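Local coordinates for putative uncharacterized protein (Chaetomium thermophilum, PDB 4XRI) that probably carries protein cargo into the nucleus as an importin-beta transport receptor and probably binds a small GTPase, at residues I303-D308 and Q317-Y322. The protein carries 2 engineered substitutions. Numbering follows the deposited sequence.
Sequences IAIEDD and QMRPFY
Ile-305 points from the last turns of helix 285-310 toward the linker 317-322, whose backbone is extended through Met-318 to Phe-321, and is gripped by the side chains of Arg-319 and Phe-321. Its CG1 branch, beside the backbone N, lies over one face of the Arg-319 guanidinium, 3.5 Å from CZ and above the centre of the group. The terminal CD1 reaches on to the carbonyl O of Pro-320. The other branch, CG2, takes the Phe-321 side, packing obliquely 3.6 Å from CD1 of that ring. Phe-321 holds CG anti to its own backbone N (chi1 -178°), which sends the ring along the helix to Glu-306. There the extended glutamate chain crosses it, carboxylate and ring planes 66° apart, with Glu-306 CG beside Phe-321 CE1. Glu-306 OE2 comes to 3.2 Å from Phe-321 CZ. Arg-319 bends at chi3, so its flat end folds over Ile-305 while the guanidinium edge faces Asp-308. Arg-319 NH1 donates to Asp-308 OD2 at 2.9 Å in a salt bridge, rather bent (N-H...O 136°) and meeting the carboxylate from above its plane. Glu-301 adds a weak, long ion pair at NH2, and Arg-319 N is hydrogen-bonded to Asn-309 OD1. Tyr-261 touches both Ile-305 and Phe-321. This is surface packing of an inter-helix linker folded back along the helix it leaves, within the all-helical HEAT-repeat solenoid of importin beta.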
loop_
_atom_site.group_PDB
_atom_site.type_symbol
_atom_site.label_atom_id
_atom_site.label_comp_id
_atom_site.label_asym_id
_atom_site.label_seq_id
_atom_site.Cartn_x
_atom_site.Cartn_y
_atom_site.Cartn_z
ATOM N N ILE A 303 -14.094 -12.509 -1.592
ATOM C CA ILE A 303 -13.190 -12.318 -2.723
ATOM C C ILE A 303 -11.852 -13.001 -2.441
ATOM O O ILE A 303 -11.297 -13.691 -3.300
ATOM C CB ILE A 303 -12.951 -10.824 -3.028
ATOM C CG1 ILE A 303 -14.187 -10.206 -3.685
ATOM C CG2 ILE A 303 -11.754 -10.652 -3.952
ATOM C CD1 ILE A 303 -14.173 -8.693 -3.686
ATOM N N ALA A 304 -11.347 -12.805 -1.227
ATOM C CA ALA A 304 -10.095 -13.422 -0.801
ATOM C C ALA A 304 -10.205 -14.942 -0.803
ATOM O O ALA A 304 -9.319 -15.638 -1.302
ATOM C CB ALA A 304 -9.701 -12.924 0.577
ATOM N N ILE A 305 -11.304 -15.447 -0.252
ATOM C CA ILE A 305 -11.539 -16.884 -0.165
ATOM C C ILE A 305 -11.634 -17.518 -1.550
ATOM O O ILE A 305 -11.037 -18.567 -1.804
ATOM C CB ILE A 305 -12.821 -17.189 0.627
ATOM C CG1 ILE A 305 -12.633 -16.792 2.091
ATOM C CG2 ILE A 305 -13.180 -18.663 0.527
ATOM C CD1 ILE A 305 -13.901 -16.836 2.898
ATOM N N GLU A 306 -12.377 -16.868 -2.442
ATOM C CA GLU A 306 -12.503 -17.332 -3.819
ATOM C C GLU A 306 -11.145 -17.418 -4.502
ATOM O O GLU A 306 -10.845 -18.398 -5.185
ATOM C CB GLU A 306 -13.424 -16.409 -4.615
ATOM C CG GLU A 306 -14.891 -16.563 -4.288
ATOM C CD GLU A 306 -15.684 -15.316 -4.612
ATOM O OE1 GLU A 306 -15.113 -14.388 -5.224
ATOM O OE2 GLU A 306 -16.875 -15.260 -4.243
ATOM N N ASP A 307 -10.331 -16.386 -4.312
ATOM C CA ASP A 307 -8.999 -16.335 -4.903
ATOM C C ASP A 307 -8.088 -17.425 -4.355
ATOM O O ASP A 307 -7.366 -18.076 -5.113
ATOM C CB ASP A 307 -8.358 -14.968 -4.666
ATOM C CG ASP A 307 -8.919 -13.897 -5.578
ATOM O OD1 ASP A 307 -9.455 -14.249 -6.650
ATOM O OD2 ASP A 307 -8.818 -12.703 -5.224
ATOM N N ASP A 308 -8.117 -17.616 -3.040
ATOM C CA ASP A 308 -7.271 -18.617 -2.407
ATOM C C ASP A 308 -7.688 -20.033 -2.794
ATOM O O ASP A 308 -6.839 -20.881 -3.076
ATOM C CB ASP A 308 -7.302 -18.469 -0.886
ATOM C CG ASP A 308 -6.587 -17.221 -0.407
ATOM O OD1 ASP A 308 -5.862 -16.601 -1.213
ATOM O OD2 ASP A 308 -6.745 -16.864 0.780
ATOM N N GLN A 317 -7.441 -28.169 1.232
ATOM C CA GLN A 317 -6.845 -26.853 1.421
ATOM C C GLN A 317 -7.870 -25.730 1.250
ATOM O O GLN A 317 -7.560 -24.562 1.481
ATOM C CB GLN A 317 -5.689 -26.637 0.440
ATOM C CG GLN A 317 -4.615 -27.711 0.454
ATOM C CD GLN A 317 -3.491 -27.416 -0.525
ATOM O OE1 GLN A 317 -3.631 -27.617 -1.732
ATOM N NE2 GLN A 317 -2.371 -26.923 -0.007
ATOM N N MET A 318 -9.085 -26.083 0.834
ATOM C CA MET A 318 -10.131 -25.088 0.615
ATOM C C MET A 318 -10.562 -24.445 1.927
ATOM O O MET A 318 -10.757 -25.126 2.929
ATOM C CB MET A 318 -11.347 -25.712 -0.078
ATOM C CG MET A 318 -11.046 -26.382 -1.403
ATOM S SD MET A 318 -11.103 -25.306 -2.843
ATOM C CE MET A 318 -12.866 -25.245 -3.139
ATOM N N ARG A 319 -10.697 -23.125 1.911
ATOM C CA ARG A 319 -11.257 -22.399 3.042
ATOM C C ARG A 319 -12.777 -22.492 2.987
ATOM O O ARG A 319 -13.352 -22.592 1.903
ATOM C CB ARG A 319 -10.811 -20.935 3.028
ATOM C CG ARG A 319 -9.311 -20.736 2.991
ATOM C CD ARG A 319 -8.975 -19.276 2.746
ATOM N NE ARG A 319 -9.574 -18.401 3.751
ATOM C CZ ARG A 319 -9.546 -17.075 3.696
ATOM N NH1 ARG A 319 -8.949 -16.465 2.681
ATOM N NH2 ARG A 319 -10.119 -16.358 4.654
ATOM N N PRO A 320 -13.431 -22.476 4.159
ATOM C CA PRO A 320 -14.897 -22.443 4.206
ATOM C C PRO A 320 -15.474 -21.262 3.426
ATOM O O PRO A 320 -15.025 -20.133 3.601
ATOM C CB PRO A 320 -15.194 -22.319 5.705
ATOM C CG PRO A 320 -14.023 -22.956 6.365
ATOM C CD PRO A 320 -12.839 -22.626 5.501
ATOM N N PHE A 321 -16.451 -21.536 2.566
ATOM C CA PHE A 321 -17.056 -20.510 1.721
ATOM C C PHE A 321 -18.565 -20.718 1.646
ATOM O O PHE A 321 -19.030 -21.791 1.262
ATOM C CB PHE A 321 -16.433 -20.535 0.320
ATOM C CG PHE A 321 -16.968 -19.479 -0.604
ATOM C CD1 PHE A 321 -16.556 -18.164 -0.486
ATOM C CD2 PHE A 321 -17.874 -19.805 -1.598
ATOM C CE1 PHE A 321 -17.044 -17.191 -1.335
ATOM C CE2 PHE A 321 -18.364 -18.837 -2.453
ATOM C CZ PHE A 321 -17.950 -17.528 -2.320
ATOM N N TYR A 322 -19.326 -19.686 2.006
ATOM C CA TYR A 322 -20.769 -19.828 2.180
ATOM C C TYR A 322 -21.592 -19.054 1.157
ATOM O O TYR A 322 -22.821 -19.103 1.190
ATOM C CB TYR A 322 -21.169 -19.380 3.585
ATOM C CG TYR A 322 -20.430 -20.095 4.692
ATOM C CD1 TYR A 322 -20.374 -21.482 4.733
ATOM C CD2 TYR A 322 -19.787 -19.381 5.695
ATOM C CE1 TYR A 322 -19.698 -22.139 5.746
ATOM C CE2 TYR A 322 -19.110 -20.027 6.709
ATOM C CZ TYR A 322 -19.068 -21.406 6.732
ATOM O OH TYR A 322 -18.392 -22.044 7.746
#